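Local coordinates for ribosome inactivating type 1 protein (Iris hollandica, PDB 3MVG) that belongs to the type 1 ribosome-inactivating proteins, plant proteins made of a single chain that carries the fold shared by this family, at residues V208-L222 and V231-G243. Numbering follows the deposited sequence. Where two conformers were deposited one is given.
Sequences VQRAEGGRFLQPVKL and VISDVEKARTFCG
The ring of Phe216 lies flat under the backbone where strand 229-234 gives way to helix 235-240, with Asp234 N 3.9 Å above the middle of the ring. Phe216 CG stands beside the backbone N (chi1 -78°), which turns the ring under the opposite strand. Ile232 follows the ring in the same direction, and its CG2 branch reaches Phe216 CE2 at 3.8 Å; at the far end Phe216 CZ meets the methyl of Ala238. In the conformer given, Val235 sends its two branches to different partners, contacts that are less certain for that reason: CG2 packs on Ala211 CB, while CG1 touches Val208 CG1, the two valines meeting roughly square-on. Farther along, Leu222 leads with CD1, 3.6 Å from Ile232 CG1, and the same methyl touches Cys242 SG.

Val220 and Ile232 lie on the inward face of a two-stranded antiparallel hairpin, 215-223 with 229-234, with Phe216 and Leu222 packing beside them; Val235 and Ala238 of helix 235-240 and Val208 of helix 201-210 extend this apolar packing. Val220 and Ile232 form a hydrogen-bonded pair of the hairpin, with two nearly straight N-H...O bonds. At 217-218 the first strand turns a corner, and a water joins the two segments there, donating to both Phe216 O and Ser233 O; the latter also accepts from Phe216 N, which comes from above the carbonyl plane.

On the outer side, Arg215 bends at chi2 and chi3 and folds back over Ser233, whose O sits 3.8 Å above the guanidinium plane. Arg215 NH1 makes a salt bridge to Asp234 OD1 at 3.2 Å, the planes of the two groups 45° apart. Asp234 is the N-cap of helix 235-240: chi1 of 59° places CG between N and the carbonyl carbon, and Asp234 OD2 accepts from Lys237 N at 2.8 Å, while OD1 faces Arg215.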
loop_
_atom_site.group_PDB
_atom_site.type_symbol
_atom_site.label_atom_id
_atom_site.label_comp_id
_atom_site.label_asym_id
_atom_site.label_seq_id
_atom_site.Cartn_x
_atom_site.Cartn_y
_atom_site.Cartn_z
ATOM N N VAL A 208 0.672 20.373 4.514
ATOM C CA VAL A 208 0.969 20.228 3.091
ATOM C C VAL A 208 0.661 21.526 2.329
ATOM O O VAL A 208 1.454 21.956 1.482
ATOM C CB VAL A 208 0.255 19.003 2.472
ATOM C CG1 VAL A 208 0.334 19.026 0.940
ATOM C CG2 VAL A 208 0.851 17.728 3.016
ATOM N N GLN A 209 -0.473 22.143 2.645
ATOM C CA GLN A 209 -0.894 23.365 1.953
ATOM C C GLN A 209 -0.046 24.594 2.292
ATOM O O GLN A 209 0.086 25.494 1.461
ATOM C CB GLN A 209 -2.384 23.642 2.165
ATOM C CG GLN A 209 -3.263 22.683 1.375
ATOM C CD GLN A 209 -4.674 22.630 1.888
ATOM O OE1 GLN A 209 -5.515 23.444 1.518
ATOM N NE2 GLN A 209 -4.947 21.661 2.752
ATOM N N ARG A 210 0.539 24.616 3.488
ATOM C CA ARG A 210 1.336 25.762 3.948
ATOM C C ARG A 210 2.836 25.557 3.761
ATOM O O ARG A 210 3.632 26.465 4.045
ATOM C CB ARG A 210 1.056 26.044 5.421
ATOM C CG ARG A 210 -0.385 26.362 5.744
ATOM C CD ARG A 210 -0.511 26.880 7.160
ATOM N NE ARG A 210 0.091 28.208 7.289
ATOM C CZ ARG A 210 -0.072 29.019 8.333
ATOM N NH1 ARG A 210 -0.823 28.652 9.364
ATOM N NH2 ARG A 210 0.518 30.206 8.342
ATOM N N ALA A 211 3.238 24.381 3.286
ATOM C CA ALA A 211 4.656 24.044 3.183
ATOM C C ALA A 211 5.399 24.988 2.240
ATOM O O ALA A 211 4.835 25.471 1.257
ATOM C CB ALA A 211 4.828 22.609 2.735
ATOM N N GLU A 212 6.662 25.249 2.569
ATOM C CA GLU A 212 7.519 26.116 1.765
ATOM C C GLU A 212 8.687 25.300 1.259
ATOM O O GLU A 212 9.422 24.699 2.046
ATOM C CB GLU A 212 7.991 27.314 2.589
ATOM C CG GLU A 212 6.875 28.314 2.836
ATOM C CD GLU A 212 7.284 29.479 3.712
ATOM O OE1 GLU A 212 8.481 29.603 4.036
ATOM O OE2 GLU A 212 6.394 30.270 4.073
ATOM N N GLY A 213 8.833 25.253 -0.062
ATOM C CA GLY A 213 9.796 24.361 -0.693
ATOM C C GLY A 213 9.582 22.918 -0.265
ATOM O O GLY A 213 10.536 22.152 -0.148
ATOM N N GLY A 214 8.319 22.560 -0.017
ATOM C CA GLY A 214 7.960 21.219 0.437
ATOM C C GLY A 214 8.171 20.952 1.919
ATOM O O GLY A 214 7.759 19.907 2.417
ATOM N N ARG A 215 8.801 21.884 2.632
ATOM C CA ARG A 215 9.094 21.696 4.057
ATOM C C ARG A 215 7.963 22.221 4.928
ATOM O O ARG A 215 7.472 23.333 4.726
ATOM C CB ARG A 215 10.411 22.383 4.452
ATOM C CG ARG A 215 11.668 21.862 3.732
ATOM C CD ARG A 215 12.065 20.454 4.173
ATOM N NE ARG A 215 12.379 20.379 5.601
ATOM C CZ ARG A 215 12.599 19.249 6.270
ATOM N NH1 ARG A 215 12.543 18.073 5.653
ATOM N NH2 ARG A 215 12.876 19.296 7.567
ATOM N N PHE A 216 7.548 21.418 5.904
ATOM C CA PHE A 216 6.480 21.818 6.820
ATOM C C PHE A 216 6.920 22.975 7.711
ATOM O O PHE A 216 8.032 22.968 8.248
ATOM C CB PHE A 216 6.108 20.653 7.741
ATOM C CG PHE A 216 5.225 19.598 7.115
ATOM C CD1 PHE A 216 4.893 19.613 5.758
ATOM C CD2 PHE A 216 4.752 18.553 7.906
ATOM C CE1 PHE A 216 4.074 18.612 5.217
ATOM C CE2 PHE A 216 3.941 17.555 7.376
ATOM C CZ PHE A 216 3.602 17.583 6.036
ATOM N N LEU A 217 6.036 23.945 7.898
ATOM C CA LEU A 217 6.260 24.999 8.889
ATOM C C LEU A 217 6.265 24.421 10.305
ATOM O O LEU A 217 7.040 24.860 11.162
ATOM C CB LEU A 217 5.204 26.096 8.768
ATOM C CG LEU A 217 4.994 26.795 7.419
ATOM C CD1 LEU A 217 3.887 27.834 7.551
ATOM C CD2 LEU A 217 6.275 27.429 6.877
ATOM N N GLN A 218 5.398 23.440 10.543
ATOM C CA GLN A 218 5.294 22.776 11.836
ATOM C C GLN A 218 5.334 21.262 11.641
ATOM O O GLN A 218 4.322 20.650 11.272
ATOM C CB GLN A 218 4.009 23.192 12.562
ATOM C CG GLN A 218 3.954 24.658 12.980
ATOM C CD GLN A 218 5.048 25.049 13.967
ATOM O OE1 GLN A 218 5.442 24.260 14.833
ATOM N NE2 GLN A 218 5.535 26.280 13.844
ATOM N N PRO A 219 6.509 20.645 11.866
ATOM C CA PRO A 219 6.613 19.189 11.773
ATOM C C PRO A 219 5.585 18.466 12.648
ATOM O O PRO A 219 5.238 18.934 13.734
ATOM C CB PRO A 219 8.043 18.919 12.238
ATOM C CG PRO A 219 8.792 20.137 11.775
ATOM C CD PRO A 219 7.835 21.280 12.000
ATOM N N VAL A 220 5.095 17.337 12.145
ATOM C CA VAL A 220 3.988 16.617 12.763
ATOM C C VAL A 220 4.497 15.315 13.377
ATOM O O VAL A 220 4.947 14.413 12.666
ATOM C CB VAL A 220 2.873 16.312 11.719
ATOM C CG1 VAL A 220 1.704 15.578 12.376
ATOM C CG2 VAL A 220 2.387 17.593 11.048
ATOM N N LYS A 221 4.422 15.216 14.701
ATOM C CA LYS A 221 4.789 13.980 15.378
ATOM C C LYS A 221 3.625 12.993 15.332
ATOM O O LYS A 221 2.485 13.352 15.624
ATOM C CB LYS A 221 5.195 14.256 16.825
ATOM C CG LYS A 221 5.690 13.020 17.568
ATOM C CD LYS A 221 5.978 13.306 19.041
ATOM C CE LYS A 221 4.705 13.606 19.826
ATOM N NZ LYS A 221 3.942 12.393 20.193
ATOM N N LEU A 222 3.938 11.754 14.966
ATOM C CA LEU A 222 2.951 10.677 14.904
ATOM C C LEU A 222 3.396 9.485 15.726
ATOM O O LEU A 222 4.560 9.094 15.686
ATOM C CB LEU A 222 2.739 10.214 13.460
ATOM C CG LEU A 222 2.141 11.188 12.446
ATOM C CD1 LEU A 222 2.148 10.543 11.072
ATOM C CD2 LEU A 222 0.731 11.602 12.829
ATOM N N VAL A 231 8.490 11.612 13.077
ATOM C CA VAL A 231 8.133 12.992 12.790
ATOM C C VAL A 231 8.052 13.180 11.281
ATOM O O VAL A 231 8.965 12.796 10.545
ATOM C CB VAL A 231 9.142 13.990 13.409
ATOM C CG1 VAL A 231 8.769 15.430 13.047
ATOM C CG2 VAL A 231 9.218 13.805 14.928
ATOM N N ILE A 232 6.939 13.756 10.834
ATOM C CA ILE A 232 6.729 14.079 9.423
ATOM C C ILE A 232 7.033 15.562 9.224
ATOM O O ILE A 232 6.357 16.413 9.790
ATOM C CB ILE A 232 5.269 13.777 8.985
ATOM C CG1 ILE A 232 4.810 12.385 9.456
ATOM C CG2 ILE A 232 5.101 13.965 7.472
ATOM C CD1 ILE A 232 5.647 11.212 8.965
ATOM N N SER A 233 8.042 15.858 8.404
ATOM C CA SER A 233 8.570 17.221 8.291
ATOM C C SER A 233 8.447 17.817 6.896
ATOM O O SER A 233 8.790 18.976 6.682
ATOM C CB SER A 233 10.040 17.254 8.712
ATOM O OG SER A 233 10.177 16.883 10.066
ATOM N N ASP A 234 7.973 17.034 5.936
ATOM C CA ASP A 234 7.871 17.528 4.567
ATOM C C ASP A 234 6.748 16.847 3.791
ATOM O O ASP A 234 6.232 15.799 4.215
ATOM C CB ASP A 234 9.220 17.437 3.830
ATOM C CG ASP A 234 9.752 16.031 3.752
ATOM O OD1 ASP A 234 10.808 15.756 4.355
ATOM O OD2 ASP A 234 9.123 15.189 3.093
ATOM N N VAL A 235 6.372 17.445 2.667
ATOM C CA VAL A 235 5.269 16.939 1.863
ATOM C C VAL A 235 5.537 15.542 1.319
ATOM O O VAL A 235 4.651 14.684 1.336
ATOM C CB VAL A 235 4.957 17.864 0.687
ATOM C CG1 VAL A 235 3.837 17.267 -0.122
ATOM C CG2 VAL A 235 4.588 19.243 1.189
ATOM N N GLU A 236 6.757 15.308 0.843
ATOM C CA GLU A 236 7.092 14.021 0.250
ATOM C C GLU A 236 6.894 12.901 1.266
ATOM O O GLU A 236 6.329 11.862 0.929
ATOM C CB GLU A 236 8.500 14.023 -0.346
ATOM C CG GLU A 236 8.882 12.697 -0.997
ATOM C CD GLU A 236 9.545 11.741 -0.019
ATOM O OE1 GLU A 236 10.553 12.130 0.601
ATOM O OE2 GLU A 236 9.067 10.598 0.132
ATOM N N LYS A 237 7.319 13.117 2.507
ATOM C CA LYS A 237 7.129 12.110 3.544
ATOM C C LYS A 237 5.640 11.884 3.835
ATOM O O LYS A 237 5.197 10.748 3.999
ATOM C CB LYS A 237 7.892 12.466 4.827
ATOM C CG LYS A 237 7.856 11.363 5.870
ATOM C CD LYS A 237 9.008 11.433 6.843
ATOM C CE LYS A 237 9.006 10.228 7.764
ATOM N NZ LYS A 237 10.001 10.352 8.864
ATOM N N ALA A 238 4.865 12.962 3.882
ATOM C CA ALA A 238 3.415 12.841 4.077
ATOM C C ALA A 238 2.772 11.998 2.974
ATOM O O ALA A 238 1.956 11.112 3.254
ATOM C CB ALA A 238 2.773 14.217 4.145
ATOM N N ARG A 239 3.145 12.277 1.730
ATOM C CA ARG A 239 2.608 11.534 0.594
ATOM C C ARG A 239 3.102 10.088 0.576
ATOM O O ARG A 239 2.336 9.165 0.278
ATOM C CB ARG A 239 2.959 12.251 -0.716
ATOM C CG ARG A 239 2.213 11.706 -1.945
ATOM C CD ARG A 239 2.563 12.461 -3.235
ATOM N NE ARG A 239 3.990 12.340 -3.492
ATOM C CZ ARG A 239 4.859 13.342 -3.485
ATOM N NH1 ARG A 239 4.461 14.601 -3.340
ATOM N NH2 ARG A 239 6.141 13.068 -3.660
ATOM N N THR A 240 4.377 9.879 0.897
ATOM C CA THR A 240 5.025 8.572 0.728
ATOM C C THR A 240 4.846 7.647 1.930
ATOM O O THR A 240 4.462 6.485 1.771
ATOM C CB THR A 240 6.531 8.739 0.444
ATOM O OG1 THR A 240 6.696 9.522 -0.740
ATOM C CG2 THR A 240 7.220 7.406 0.241
ATOM N N PHE A 241 5.152 8.155 3.119
ATOM C CA PHE A 241 5.106 7.355 4.337
ATOM C C PHE A 241 3.681 7.226 4.865
ATOM O O PHE A 241 3.217 6.126 5.144
ATOM C CB PHE A 241 6.042 7.965 5.390
ATOM C CG PHE A 241 6.045 7.237 6.706
ATOM C CD1 PHE A 241 6.928 6.189 6.933
ATOM C CD2 PHE A 241 5.181 7.613 7.725
ATOM C CE1 PHE A 241 6.937 5.516 8.158
ATOM C CE2 PHE A 241 5.184 6.948 8.948
ATOM C CZ PHE A 241 6.061 5.899 9.161
ATOM N N CYS A 242 2.986 8.348 5.008
ATOM C CA CYS A 242 1.609 8.326 5.514
ATOM C C CYS A 242 0.613 7.877 4.455
ATOM O O CYS A 242 -0.506 7.479 4.773
ATOM C CB CYS A 242 1.196 9.705 6.025
ATOM S SG CYS A 242 2.239 10.399 7.311
ATOM N N GLY A 243 1.002 7.976 3.189
ATOM C CA GLY A 243 0.056 7.740 2.107
ATOM C C GLY A 243 -1.076 8.755 2.105
ATOM O O GLY A 243 -2.190 8.455 1.692
HETATM O O HOH W 1 9.965 21.097 8.172
#